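Intergenic-region protein (Escherichia coli CFT073, PDB 2WJ9) is the antirestriction protein ArdB, an inhibitor that probably counteracts host restriction enzymes. Local coordinates at the interface of chains A and B. Coordinates in Å, arbitrary orientation; residue numbers count along the deposited sequence, not the author numbering. Chains: chain A/B, Intergenic-region protein.

Contact 1: the interface of chains A and B. Residues chain A 142, 145, 160, 177, 180-181; chain B 41-42.
At B:Thr41 and B:Gly42 the backbone passes from an extended threonine into a glycine with positive phi (72°), and this short stretch lies among A:Met142, A:Ser145, A:Tyr160, A:Met177 and the C-terminal A:Ile180 and A:Asp181. B:Thr41 is the main insert, and the two branches of its side chain go to different partners. With chi1 at 51°, OG1 lies between the backbone N and the carbonyl carbon, while the methyl CG2 is anti to the carbonyl carbon. The hydroxyl OG1 gives its hydrogen to the backbone O of A:Ile180 at 2.7 Å, arriving in the carbonyl plane at a C=O...O angle of 158°. The terminal methyl CE of A:Met142, carried on a side chain bent at chi2 and chi3, approaches the same OG1 to 3.7 Å.

CG2 turns the other way. It meets CB of A:Ser145 at 3.7 Å and lies off the rim of the A:Tyr160 ring, beyond its CE1 and CZ edge and displaced to one side of its plane. The serine hydroxyl is occupied within its own chain, where OG donates to O of A:Met142, one turn back, from above the carbonyl plane. At the tip of A:Tyr160, the phenol OH accepts the backbone N-H of B:Gly42 at 3.1 Å. Water 2 lies at the edge of this ring and bridges OH to B:Gly42 O. CG1 of A:Ile180 packs on B:Gly42 CA at 3.9 Å, and SD of A:Met177 touches the same carbon.

Water 1 joins B:Thr41 O to both OD1 and the terminal carboxylate OXT of A:Asp181; water 3 links that OXT to B:Thr41 N. The receiving site combines helices 132-151, 154-169 and 173-179 with the chain terminus, and the guest segment is a loop of the partner's N-terminal region, whose Cys37 can form an interchain disulfide with Cys149 in helix 132-151 of the receiving chain.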
# COMPACT_ATOMS: atom_id res chain seq x y z
N MET A 142 -8.00 8.43 -8.47
CA MET A 142 -8.11 7.97 -9.85
C MET A 142 -6.91 8.42 -10.68
O MET A 142 -6.36 7.64 -11.44
CB MET A 142 -9.40 8.49 -10.49
CG MET A 142 -10.67 7.90 -9.90
SD MET A 142 -10.90 6.11 -10.10
CE MET A 142 -9.80 5.40 -8.90
N SER A 145 -3.68 6.30 -9.45
CA SER A 145 -3.76 4.89 -9.88
C SER A 145 -3.54 4.78 -11.39
O SER A 145 -2.78 3.93 -11.87
CB SER A 145 -5.11 4.28 -9.47
OG SER A 145 -6.20 4.95 -10.07
N TYR A 160 -0.91 6.49 -4.25
CA TYR A 160 -2.26 5.90 -4.19
C TYR A 160 -2.57 5.30 -2.83
O TYR A 160 -3.59 5.63 -2.23
CB TYR A 160 -2.50 4.84 -5.26
CG TYR A 160 -3.77 4.05 -4.99
CD1 TYR A 160 -5.02 4.53 -5.39
CD2 TYR A 160 -3.74 2.85 -4.28
CE1 TYR A 160 -6.19 3.82 -5.12
CE2 TYR A 160 -4.90 2.14 -3.99
CZ TYR A 160 -6.13 2.63 -4.42
OH TYR A 160 -7.27 1.91 -4.12
N MET A 177 -14.90 5.24 -1.68
CA MET A 177 -14.60 3.88 -2.16
C MET A 177 -15.59 3.40 -3.21
O MET A 177 -15.25 2.62 -4.10
CB MET A 177 -14.56 2.88 -1.00
CG MET A 177 -13.46 3.15 0.01
SD MET A 177 -11.78 3.08 -0.68
CE MET A 177 -11.00 4.39 0.25
N ILE A 180 -14.70 4.89 -6.72
CA ILE A 180 -13.48 4.27 -7.27
C ILE A 180 -13.49 2.72 -7.31
O ILE A 180 -12.45 2.10 -7.56
CB ILE A 180 -12.20 4.77 -6.54
CG1 ILE A 180 -12.07 4.18 -5.12
CG2 ILE A 180 -12.17 6.29 -6.48
CD1 ILE A 180 -10.76 4.52 -4.46
N ASP A 181 -14.65 2.10 -7.10
CA ASP A 181 -14.74 0.63 -7.06
C ASP A 181 -14.34 0.00 -8.40
O ASP A 181 -14.56 0.60 -9.45
CB ASP A 181 -16.16 0.17 -6.69
CG ASP A 181 -16.21 -1.32 -6.32
OD1 ASP A 181 -15.43 -1.74 -5.44
OD2 ASP A 181 -17.05 -2.06 -6.88
OXT ASP A 181 -13.80 -1.11 -8.44
N THR B 41 -8.92 -0.88 -7.71
CA THR B 41 -8.87 0.17 -6.69
C THR B 41 -10.09 -0.00 -5.77
O THR B 41 -10.96 -0.83 -6.03
CB THR B 41 -8.84 1.58 -7.31
OG1 THR B 41 -9.90 1.71 -8.27
CG2 THR B 41 -7.50 1.84 -8.00
N GLY B 42 -10.13 0.75 -4.67
CA GLY B 42 -11.21 0.61 -3.69
C GLY B 42 -11.12 -0.66 -2.85
O GLY B 42 -10.02 -1.17 -2.57
O HOH W 1 -12.83 -2.83 -6.12
O HOH W 2 -7.44 -0.26 -2.51
O HOH W 3 -11.14 -1.47 -9.45

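Contact 2: the interface of chains A and B. Residues chain A 158, 161, 164-165; chain B 100, 158, 161-162, 165.
A:Arg164 sends CG anti to its backbone N (chi1 -170°) and then bends at chi2 and chi3, while B:Asp165 holds CG anti to its carbonyl carbon (chi1 -83°), which brings guanidinium and carboxylate tip to tip. This helix-to-helix contact of two antirestriction-family subunits is built from helix 154-169 of chain A and its counterpart, 154-168, in chain B. The salt bridge is end-on and nearly coplanar: A:Arg164 NH1 donates to B:Asp165 OD2 at 2.8 Å, and A:Arg164 NH2 to the syn lone pair of B:Asp165 OD1 at 3.1 Å. A:Asp165 OD1 takes the other hydrogen of A:Arg164 NH2 at 2.8 Å, nearly along its C-O axis, which fixes the guanidinium from its own chain. The arginine would offset the like charges of A:Asp165 OD1 and B:Asp165 OD1, 5.3 Å apart.

CD2 of A:Tyr161 lies over the centre of one guanidinium face. The two Tyr161 side chains slide past each other in opposite directions, with B:Tyr161 CB over the face of the A:Tyr161 ring, 4.0 Å from its centroid. In return A:Tyr161 CB lies over the B:Tyr161 ring, offset toward the rim. Beside them the CG2 methyls of A:Val158 and B:Val158 meet at 3.8 Å. At the far end, A:Tyr161 OH reaches B:Arg162 CG at 3.4 Å, and water 4 connects that phenol to B:Asn100 ND2 and B:Asp165 OD2.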
# COMPACT_ATOMS: atom_id res chain seq x y z
N VAL A 158 2.60 4.12 -4.46
CA VAL A 158 2.73 4.47 -3.05
C VAL A 158 1.86 5.71 -2.70
O VAL A 158 1.19 5.73 -1.67
CB VAL A 158 4.21 4.71 -2.68
CG1 VAL A 158 4.36 5.27 -1.24
CG2 VAL A 158 5.00 3.41 -2.84
N TYR A 161 -1.71 4.40 -2.34
CA TYR A 161 -1.94 3.76 -1.02
C TYR A 161 -2.02 4.74 0.15
O TYR A 161 -2.88 4.60 1.02
CB TYR A 161 -0.88 2.68 -0.74
CG TYR A 161 -1.23 1.36 -1.39
CD1 TYR A 161 -0.64 0.97 -2.59
CD2 TYR A 161 -2.15 0.50 -0.80
CE1 TYR A 161 -0.98 -0.25 -3.20
CE2 TYR A 161 -2.49 -0.72 -1.38
CZ TYR A 161 -1.91 -1.08 -2.58
OH TYR A 161 -2.26 -2.28 -3.16
N ARG A 164 -5.19 6.67 -0.12
CA ARG A 164 -6.26 5.71 0.12
C ARG A 164 -6.47 5.44 1.61
O ARG A 164 -7.61 5.37 2.08
CB ARG A 164 -6.00 4.41 -0.62
CG ARG A 164 -7.19 3.47 -0.63
CD ARG A 164 -6.78 2.05 -0.56
NE ARG A 164 -6.01 1.73 0.65
CZ ARG A 164 -5.54 0.52 0.91
NH1 ARG A 164 -5.78 -0.47 0.07
NH2 ARG A 164 -4.83 0.30 2.01
N ASP A 165 -5.37 5.31 2.36
CA ASP A 165 -5.47 5.10 3.80
C ASP A 165 -6.14 6.28 4.52
O ASP A 165 -6.89 6.08 5.48
CB ASP A 165 -4.09 4.84 4.42
CG ASP A 165 -3.61 3.41 4.23
OD1 ASP A 165 -4.33 2.56 3.66
OD2 ASP A 165 -2.48 3.13 4.68
N ASN B 100 -3.76 -8.80 -5.64
CA ASN B 100 -3.47 -7.37 -5.74
C ASN B 100 -2.04 -7.08 -6.26
O ASN B 100 -1.61 -5.93 -6.27
CB ASN B 100 -3.71 -6.66 -4.41
CG ASN B 100 -2.76 -7.14 -3.30
OD1 ASN B 100 -1.98 -8.08 -3.49
ND2 ASN B 100 -2.84 -6.47 -2.15
N VAL B 158 5.80 -0.97 -2.25
CA VAL B 158 4.55 -1.50 -2.77
C VAL B 158 4.27 -2.95 -2.32
O VAL B 158 3.15 -3.25 -1.93
CB VAL B 158 4.47 -1.34 -4.29
CG1 VAL B 158 3.30 -2.14 -4.86
CG2 VAL B 158 4.39 0.15 -4.66
N TYR B 161 2.95 -2.62 1.27
CA TYR B 161 1.54 -2.19 1.33
C TYR B 161 0.58 -3.31 0.87
O TYR B 161 -0.49 -3.52 1.45
CB TYR B 161 1.31 -0.89 0.52
CG TYR B 161 1.72 0.39 1.23
CD1 TYR B 161 2.76 1.17 0.74
CD2 TYR B 161 1.06 0.84 2.38
CE1 TYR B 161 3.14 2.35 1.38
CE2 TYR B 161 1.44 2.02 3.02
CZ TYR B 161 2.49 2.76 2.52
OH TYR B 161 2.89 3.92 3.14
N ARG B 162 0.98 -4.06 -0.14
CA ARG B 162 0.11 -5.12 -0.69
C ARG B 162 -0.07 -6.29 0.28
O ARG B 162 -1.19 -6.77 0.49
CB ARG B 162 0.62 -5.58 -2.06
CG ARG B 162 0.31 -4.55 -3.14
CD ARG B 162 0.97 -4.85 -4.47
NE ARG B 162 0.48 -3.94 -5.50
CZ ARG B 162 0.97 -3.86 -6.73
NH1 ARG B 162 1.98 -4.63 -7.11
NH2 ARG B 162 0.43 -2.99 -7.58
N ASP B 165 -2.18 -5.18 3.38
CA ASP B 165 -3.64 -5.27 3.14
C ASP B 165 -4.19 -6.69 3.36
O ASP B 165 -5.25 -6.85 3.94
CB ASP B 165 -4.00 -4.82 1.72
CG ASP B 165 -4.13 -3.31 1.58
OD1 ASP B 165 -3.90 -2.57 2.57
OD2 ASP B 165 -4.48 -2.87 0.46
O HOH W 4 -4.26 -4.02 -1.97
O HOH W 5 -2.10 -2.10 -5.56

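The centres of the C-alpha atoms of contact 1 and contact 2 lie about 11 Å apart, and helix 154-169 of chain A serves both. Its consecutive tyrosines divide the work: A:Tyr160 belongs to contact 1 and A:Tyr161 to contact 2. Chain B contributes different elements, an N-terminal loop to the former, and to the latter its equivalent helix together with the loop residue B:Asn100. The two-fold relation gives each contact a twin with the chains exchanged, so helix pairing near the centre is combined with reciprocal reaching of the N-terminal segments. Such reciprocal exchange is what a genuine dimer would show.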